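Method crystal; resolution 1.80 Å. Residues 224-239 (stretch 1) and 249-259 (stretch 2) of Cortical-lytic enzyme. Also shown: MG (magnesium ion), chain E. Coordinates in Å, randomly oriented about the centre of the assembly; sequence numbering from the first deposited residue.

Stretch 1 224-239: NSIDSLMPPSAVTGLN
Stretch 2, residues 249-259: VNWTANKEDDL

The stretches pair antiparallel at Asn-239 and Asn-250 (CA-CA 5.3 Å), Ser-228 and Asp-258 being a nearest-CA pair (5.8 Å), and bury 822 Å² between them. At the sheet end, extended Asn-239 (phi/psi -153/146) and Asn-250 (-145/163) exchange backbone hydrogen bonds, Asn-239 N to Asn-250 O at 2.9 Å and Asn-250 N to Asn-239 O at 2.8 Å. Gly-237, at phi/psi 69/28, leaves a hollow for Thr-252 (chi1 m): its CA lies 3.7 Å from Thr-252 OG1, and a CB would clash with that hydroxyl. Thr-252 N donates to Thr-236 O (3.0 Å).

Val-235 and Leu-238 lie on the same side of the Trp-251 indole plane (chi1 p, chi2 90°), approaching obliquely. Val-235 CG1 (chi1 t) meets Trp-251 CB at 3.6 Å, while Leu-238 (t, p) starts away but returns its CD1 to within 3.7 Å of Val-249 CG1 and 4.2 Å of Trp-251 CB.

Farther along, Glu-256 (m, p) curls against Pro-232, with its CD 3.7 Å from Pro-232 CB, and its OE2 accepts from Ser-233 N at 2.8 Å. Asn-254 ND2 bridges Ser-233 O (3.1 Å) and Glu-256 OE1 (2.9 Å).

The 3-10 segment 226-229 faces the type I turn 256-259. Asp-227 OD2 (chi1 m) accepts from Asp-257 N (3.1 Å); Ser-225 OG (chi1 t) donates to Asp-257 OD2 (2.6 Å). MG is bound by Asp-227 O (2.2 Å), Met-230 O and Asp-258 OD2 (2.0 Å each; Asp-258 chi1 p), two waters and one atom elsewhere in the structure; this shared metal, not a hydrogen bond, holds Asp-227 O 2.8 Å from Asp-258 OD2.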

ATOM      1  N   ASN A 224      -2.383 -15.086   8.106  1.00 10.07           N
ATOM      2  CA  ASN A 224      -1.214 -15.923   7.897  1.00 10.82           C
ATOM      3  C   ASN A 224       0.018 -15.385   8.598  1.00 11.87           C
ATOM      4  O   ASN A 224       0.916 -16.161   8.955  1.00 14.62           O
ATOM      5  CB  ASN A 224      -0.949 -16.048   6.408  1.00 11.55           C
ATOM      6  CG  ASN A 224      -1.998 -16.881   5.716  1.00 18.68           C
ATOM      7  OD1 ASN A 224      -2.952 -17.355   6.344  1.00 15.31           O
ATOM      8  ND2 ASN A 224      -1.823 -17.091   4.427  1.00 20.03           N
ATOM      9  N   SER A 225       0.093 -14.074   8.785  1.00 12.10           N
ATOM     10  CA  SER A 225       1.191 -13.450   9.498  1.00  9.74           C
ATOM     11  C   SER A 225       0.672 -12.613  10.654  1.00  6.63           C
ATOM     12  O   SER A 225      -0.284 -11.853  10.503  1.00  7.32           O
ATOM     13  CB  SER A 225       2.006 -12.552   8.584  1.00 11.32           C
ATOM     14  OG  SER A 225       3.026 -11.929   9.337  1.00 11.44           O
ATOM     15  N   ILE A 226       1.356 -12.726  11.793  1.00  7.98           N
ATOM     16  CA  ILE A 226       1.048 -11.881  12.943  1.00  6.28           C
ATOM     17  C   ILE A 226       1.183 -10.407  12.568  1.00  8.65           C
ATOM     18  O   ILE A 226       0.527  -9.543  13.154  1.00  6.32           O
ATOM     19  CB  ILE A 226       1.958 -12.264  14.129  1.00 11.20           C
ATOM     20  CG1 ILE A 226       1.592 -11.456  15.362  1.00 13.47           C
ATOM     21  CG2 ILE A 226       3.419 -12.038  13.800  1.00 10.83           C
ATOM     22  CD1 ILE A 226       0.210 -11.854  15.947  1.00 12.72           C
ATOM     23  N   ASP A 227       2.042 -10.099  11.595  1.00  5.23           N
ATOM     24  CA  ASP A 227       2.234  -8.723  11.167  1.00  7.66           C
ATOM     25  C   ASP A 227       0.928  -8.095  10.692  1.00  6.94           C
ATOM     26  O   ASP A 227       0.725  -6.888  10.871  1.00  7.18           O
ATOM     27  CB  ASP A 227       3.284  -8.657  10.046  1.00  7.24           C
ATOM     28  CG  ASP A 227       4.653  -9.204  10.454  1.00 12.92           C
ATOM     29  OD1 ASP A 227       4.959  -9.239  11.636  1.00 14.96           O
ATOM     30  OD2 ASP A 227       5.431  -9.584   9.548  1.00 16.38           O
ATOM     31  N   SER A 228       0.013  -8.903  10.153  1.00  5.50           N
ATOM     32  CA  SER A 228      -1.243  -8.378   9.621  1.00  5.57           C
ATOM     33  C   SER A 228      -2.215  -7.940  10.721  1.00  5.28           C
ATOM     34  O   SER A 228      -3.240  -7.349  10.407  1.00  6.28           O
ATOM     35  CB  SER A 228      -1.905  -9.419   8.735  1.00  6.68           C
ATOM     36  OG  SER A 228      -1.106  -9.634   7.576  1.00 10.38           O
ATOM     37  N   LEU A 229      -1.929  -8.250  11.983  1.00  6.81           N
ATOM     38  CA  LEU A 229      -2.715  -7.743  13.099  1.00  5.76           C
ATOM     39  C   LEU A 229      -2.093  -6.518  13.755  1.00  6.46           C
ATOM     40  O   LEU A 229      -2.778  -5.844  14.549  1.00  5.70           O
ATOM     41  CB  LEU A 229      -2.881  -8.839  14.172  1.00  5.93           C
ATOM     42  CG  LEU A 229      -3.697 -10.080  13.779  1.00  6.30           C
ATOM     43  CD1 LEU A 229      -3.710 -11.086  14.921  1.00  9.49           C
ATOM     44  CD2 LEU A 229      -5.132  -9.671  13.378  1.00  9.85           C
ATOM     45  N   MET A 230      -0.817  -6.224  13.456  1.00  5.40           N
ATOM     46  CA  MET A 230      -0.013  -5.225  14.171  1.00  4.62           C
ATOM     47  C   MET A 230       0.477  -4.093  13.265  1.00  8.29           C
ATOM     48  O   MET A 230       0.659  -4.291  12.059  1.00  9.19           O
ATOM     49  CB  MET A 230       1.214  -5.878  14.807  1.00  7.63           C
ATOM     50  CG  MET A 230       0.879  -7.032  15.685  1.00  8.46           C
ATOM     51  SD  MET A 230       2.299  -7.645  16.631  1.00 10.09           S
ATOM     52  CE  MET A 230       3.468  -8.101  15.350  1.00 13.74           C
ATOM     53  N   PRO A 231       0.736  -2.913  13.816  1.00  6.97           N
ATOM     54  CA  PRO A 231       1.482  -1.918  13.061  1.00  5.96           C
ATOM     55  C   PRO A 231       2.879  -2.426  12.753  1.00  7.47           C
ATOM     56  O   PRO A 231       3.452  -3.238  13.517  1.00  6.75           O
ATOM     57  CB  PRO A 231       1.521  -0.705  14.007  1.00  6.98           C
ATOM     58  CG  PRO A 231       0.428  -0.974  15.004  1.00  6.70           C
ATOM     59  CD  PRO A 231       0.399  -2.416  15.166  1.00  9.68           C
ATOM     60  N   PRO A 232       3.488  -1.936  11.681  1.00  6.86           N
ATOM     61  CA  PRO A 232       4.894  -2.271  11.422  1.00  8.31           C
ATOM     62  C   PRO A 232       5.798  -1.706  12.497  1.00  9.42           C
ATOM     63  O   PRO A 232       5.453  -0.750  13.207  1.00  9.98           O
ATOM     64  CB  PRO A 232       5.194  -1.608  10.074  1.00 10.89           C
ATOM     65  CG  PRO A 232       4.110  -0.744   9.792  1.00  9.11           C
ATOM     66  CD  PRO A 232       2.981  -0.925  10.742  1.00  8.11           C
ATOM     67  N   SER A 233       6.988  -2.298  12.579  1.00  9.80           N
ATOM     68  CA  SER A 233       8.046  -1.822  13.460  1.00 10.87           C
ATOM     69  C   SER A 233       8.623  -0.501  12.965  1.00  9.99           C
ATOM     70  O   SER A 233       8.458  -0.099  11.809  1.00  9.07           O
ATOM     71  CB  SER A 233       9.191  -2.836  13.547  1.00 17.19           C
ATOM     72  OG  SER A 233       8.767  -4.083  14.074  1.00 21.64           O
ATOM     73  N   ALA A 234       9.314   0.183  13.869  1.00 12.18           N
ATOM     74  CA  ALA A 234      10.091   1.349  13.472  1.00 11.47           C
ATOM     75  C   ALA A 234      11.115   0.959  12.414  1.00  8.86           C
ATOM     76  O   ALA A 234      11.611  -0.169  12.371  1.00 10.08           O
ATOM     77  CB  ALA A 234      10.801   1.968  14.667  1.00 15.74           C
ATOM     78  N   VAL A 235      11.426   1.911  11.551  1.00 10.14           N
ATOM     79  CA  VAL A 235      12.443   1.685  10.533  1.00  7.74           C
ATOM     80  C   VAL A 235      13.823   1.645  11.193  1.00  8.48           C
ATOM     81  O   VAL A 235      14.096   2.370  12.147  1.00  9.22           O
ATOM     82  CB  VAL A 235      12.358   2.794   9.467  1.00  7.75           C
ATOM     83  CG1 VAL A 235      13.480   2.667   8.405  1.00 10.26           C
ATOM     84  CG2 VAL A 235      10.941   2.819   8.809  1.00  9.70           C
ATOM     85  N   THR A 236      14.708   0.817  10.656  1.00  8.66           N
ATOM     86  CA  THR A 236      16.067   0.724  11.168  1.00 15.61           C
ATOM     87  C   THR A 236      17.051   1.084  10.070  1.00 16.32           C
ATOM     88  O   THR A 236      16.708   1.100   8.884  1.00 13.61           O
ATOM     89  CB  THR A 236      16.388  -0.678  11.703  1.00 12.37           C
ATOM     90  OG1 THR A 236      16.472  -1.618  10.632  1.00 15.74           O
ATOM     91  CG2 THR A 236      15.292  -1.114  12.697  1.00 19.42           C
ATOM     92  N   GLY A 237      18.278   1.386  10.485  1.00 16.93           N
ATOM     93  CA  GLY A 237      19.347   1.672   9.542  1.00 15.68           C
ATOM     94  C   GLY A 237      19.186   2.968   8.780  1.00 12.22           C
ATOM     95  O   GLY A 237      19.721   3.097   7.672  1.00 13.77           O
ATOM     96  N   LEU A 238      18.513   3.953   9.369  1.00 13.10           N
ATOM     97  CA  LEU A 238      18.261   5.201   8.679  1.00 14.14           C
ATOM     98  C   LEU A 238      19.558   5.987   8.574  1.00 17.42           C
ATOM     99  O   LEU A 238      20.317   6.087   9.533  1.00 15.40           O
ATOM    100  CB  LEU A 238      17.216   6.029   9.422  1.00 12.29           C
ATOM    101  CG  LEU A 238      16.822   7.347   8.755  1.00 11.93           C
ATOM    102  CD1 LEU A 238      16.163   7.108   7.386  1.00 13.17           C
ATOM    103  CD2 LEU A 238      15.905   8.175   9.703  1.00 18.02           C
ATOM    104  N   ASN A 239      19.783   6.579   7.414  1.00 11.55           N
ATOM    105  CA  ASN A 239      21.017   7.304   7.138  1.00 14.98           C
ATOM    106  C   ASN A 239      20.716   8.358   6.092  1.00 15.70           C
ATOM    107  O   ASN A 239      19.880   8.151   5.213  1.00 13.94           O
ATOM    108  CB  ASN A 239      22.124   6.375   6.634  1.00 16.42           C
ATOM    109  CG  ASN A 239      23.414   7.119   6.359  1.00 27.40           C
ATOM    110  OD1 ASN A 239      23.959   7.787   7.240  1.00 24.25           O
ATOM    111  ND2 ASN A 239      23.905   7.016   5.131  1.00 26.78           N
ATOM    112  N   VAL A 249      18.677   9.968   1.295  1.00 12.39           N
ATOM    113  CA  VAL A 249      18.227   9.229   2.472  1.00 11.79           C
ATOM    114  C   VAL A 249      18.139   7.752   2.128  1.00 10.29           C
ATOM    115  O   VAL A 249      17.673   7.381   1.047  1.00 10.87           O
ATOM    116  CB  VAL A 249      16.863   9.753   2.981  1.00 14.40           C
ATOM    117  CG1 VAL A 249      16.486   9.072   4.296  1.00 12.20           C
ATOM    118  CG2 VAL A 249      16.884  11.280   3.134  1.00 10.52           C
ATOM    119  N   ASN A 250      18.577   6.898   3.053  1.00 10.20           N
ATOM    120  CA  ASN A 250      18.449   5.465   2.821  1.00 10.84           C
ATOM    121  C   ASN A 250      18.176   4.769   4.146  1.00 10.12           C
ATOM    122  O   ASN A 250      18.369   5.343   5.227  1.00 12.92           O
ATOM    123  CB  ASN A 250      19.691   4.881   2.122  1.00 15.80           C
ATOM    124  CG  ASN A 250      20.885   4.772   3.040  1.00 16.35           C
ATOM    125  OD1 ASN A 250      21.527   5.769   3.377  1.00 24.78           O
ATOM    126  ND2 ASN A 250      21.212   3.557   3.418  1.00 22.75           N
ATOM    127  N   TRP A 251      17.691   3.532   4.052  1.00  9.77           N
ATOM    128  CA  TRP A 251      17.334   2.779   5.250  1.00  9.03           C
ATOM    129  C   TRP A 251      17.343   1.291   4.939  1.00  9.42           C
ATOM    130  O   TRP A 251      17.371   0.865   3.781  1.00 13.05           O
ATOM    131  CB  TRP A 251      15.961   3.236   5.790  1.00 10.56           C
ATOM    132  CG  TRP A 251      14.828   3.163   4.790  1.00  8.25           C
ATOM    133  CD1 TRP A 251      14.002   2.108   4.574  1.00  7.50           C
ATOM    134  CD2 TRP A 251      14.402   4.199   3.886  1.00  7.07           C
ATOM    135  NE1 TRP A 251      13.078   2.415   3.579  1.00  7.95           N
ATOM    136  CE2 TRP A 251      13.310   3.684   3.140  1.00  5.50           C
ATOM    137  CE3 TRP A 251      14.846   5.491   3.624  1.00  6.95           C
ATOM    138  CZ2 TRP A 251      12.650   4.431   2.157  1.00  7.62           C
ATOM    139  CZ3 TRP A 251      14.189   6.236   2.651  1.00  8.95           C
ATOM    140  CH2 TRP A 251      13.104   5.698   1.925  1.00  8.43           C
ATOM    141  N   THR A 252      17.331   0.492   6.007  1.00 10.54           N
ATOM    142  CA  THR A 252      17.139  -0.940   5.884  1.00 11.90           C
ATOM    143  C   THR A 252      15.682  -1.233   5.606  1.00  9.87           C
ATOM    144  O   THR A 252      14.792  -0.635   6.214  1.00 11.13           O
ATOM    145  CB  THR A 252      17.565  -1.650   7.169  1.00 16.36           C
ATOM    146  OG1 THR A 252      18.936  -1.355   7.432  1.00 15.75           O
ATOM    147  CG2 THR A 252      17.346  -3.168   7.055  1.00 15.57           C
ATOM    148  N   ALA A 253      15.436  -2.187   4.712  1.00 13.83           N
ATOM    149  CA  ALA A 253      14.059  -2.544   4.399  1.00 10.82           C
ATOM    150  C   ALA A 253      13.376  -3.123   5.626  1.00 15.41           C
ATOM    151  O   ALA A 253      13.937  -3.985   6.325  1.00 10.38           O
ATOM    152  CB  ALA A 253      13.996  -3.541   3.253  1.00  9.02           C
ATOM    153  N   ASN A 254      12.169  -2.632   5.910  1.00 11.18           N
ATOM    154  CA  ASN A 254      11.321  -3.304   6.887  1.00 13.12           C
ATOM    155  C   ASN A 254      10.977  -4.693   6.377  1.00 13.07           C
ATOM    156  O   ASN A 254      10.996  -4.955   5.183  1.00 14.41           O
ATOM    157  CB  ASN A 254      10.032  -2.526   7.148  1.00 12.80           C
ATOM    158  CG  ASN A 254      10.138  -1.574   8.308  1.00 11.13           C
ATOM    159  OD1 ASN A 254      11.024  -0.713   8.375  1.00  7.47           O
ATOM    160  ND2 ASN A 254       9.195  -1.711   9.249  1.00  8.77           N
ATOM    161  N   LYS A 255      10.656  -5.599   7.303  1.00 12.65           N
ATOM    162  CA  LYS A 255      10.509  -7.008   6.957  1.00 14.83           C
ATOM    163  C   LYS A 255       9.080  -7.526   7.057  1.00 18.37           C
ATOM    164  O   LYS A 255       8.854  -8.707   6.769  1.00 12.41           O
ATOM    165  CB  LYS A 255      11.414  -7.878   7.847  1.00 22.11           C
ATOM    166  CG  LYS A 255      12.826  -7.399   8.027  1.00 24.36           C
ATOM    167  CD  LYS A 255      13.665  -7.454   6.775  1.00 33.22           C
ATOM    168  CE  LYS A 255      15.028  -6.818   7.077  1.00 39.93           C
ATOM    169  NZ  LYS A 255      15.651  -6.141   5.901  1.00 23.42           N
ATOM    170  N   GLU A 256       8.108  -6.694   7.426  1.00 13.88           N
ATOM    171  CA  GLU A 256       6.762  -7.209   7.662  1.00 14.30           C
ATOM    172  C   GLU A 256       6.137  -7.761   6.396  1.00 12.76           C
ATOM    173  O   GLU A 256       6.266  -7.189   5.301  1.00 10.20           O
ATOM    174  CB  GLU A 256       5.861  -6.125   8.245  1.00 10.99           C
ATOM    175  CG  GLU A 256       6.173  -5.758   9.660  1.00 10.30           C
ATOM    176  CD  GLU A 256       7.248  -4.695   9.778  1.00 11.79           C
ATOM    177  OE1 GLU A 256       7.639  -4.088   8.753  1.00 11.70           O
ATOM    178  OE2 GLU A 256       7.685  -4.450  10.909  1.00 11.24           O
ATOM    179  N   ASP A 257       5.406  -8.866   6.563  1.00 11.03           N
ATOM    180  CA  ASP A 257       4.729  -9.490   5.440  1.00 15.67           C
ATOM    181  C   ASP A 257       3.683  -8.577   4.844  1.00 13.68           C
ATOM    182  O   ASP A 257       3.383  -8.682   3.654  1.00 13.55           O
ATOM    183  CB  ASP A 257       4.082 -10.810   5.883  1.00 17.25           C
ATOM    184  CG  ASP A 257       5.097 -11.778   6.444  1.00 26.52           C
ATOM    185  OD1 ASP A 257       6.086 -12.031   5.730  1.00 18.71           O
ATOM    186  OD2 ASP A 257       4.941 -12.242   7.604  1.00 24.13           O
ATOM    187  N   ASP A 258       3.120  -7.676   5.641  1.00  7.97           N
ATOM    188  CA  ASP A 258       2.081  -6.781   5.170  1.00  8.71           C
ATOM    189  C   ASP A 258       2.605  -5.370   4.943  1.00  9.01           C
ATOM    190  O   ASP A 258       1.810  -4.427   4.908  1.00  9.29           O
ATOM    191  CB  ASP A 258       0.908  -6.749   6.165  1.00  6.34           C
ATOM    192  CG  ASP A 258       1.310  -6.188   7.519  1.00  6.15           C
ATOM    193  OD1 ASP A 258       2.537  -6.169   7.835  1.00  7.87           O
ATOM    194  OD2 ASP A 258       0.412  -5.797   8.303  1.00  6.95           O
ATOM    195  N   LEU A 259       3.929  -5.206   4.833  1.00  6.75           N
ATOM    196  CA  LEU A 259       4.505  -3.900   4.576  1.00  7.44           C
ATOM    197  C   LEU A 259       3.943  -3.322   3.280  1.00  8.59           C
ATOM    198  O   LEU A 259       3.796  -4.016   2.269  1.00  7.91           O
ATOM    199  CB  LEU A 259       6.016  -4.011   4.482  1.00  9.42           C
ATOM    200  CG  LEU A 259       6.766  -2.711   4.260  1.00  8.42           C
ATOM    201  CD1 LEU A 259       6.686  -1.825   5.472  1.00 11.49           C
ATOM    202  CD2 LEU A 259       8.182  -3.058   3.898  1.00 10.89           C
TER
HETATM  203 MG    MG E 403       0.454  -4.877  10.119  0.99  7.18          MG
HETATM  204  O   HOH W   1       6.849  -6.096  12.783  1.00 26.98           O
HETATM  205  O   HOH W   2      13.581  -0.916   8.475  1.00  8.56           O
HETATM  206  O   HOH W   3      19.474  -2.061   9.821  1.00 25.61           O
HETATM  207  O   HOH W   4      20.635   0.931   6.270  1.00 26.95           O
HETATM  208  O   HOH W   5       2.576  -4.711  10.014  1.00  4.65           O
HETATM  209  O   HOH W   6      -1.644  -4.891  10.271  1.00  5.99           O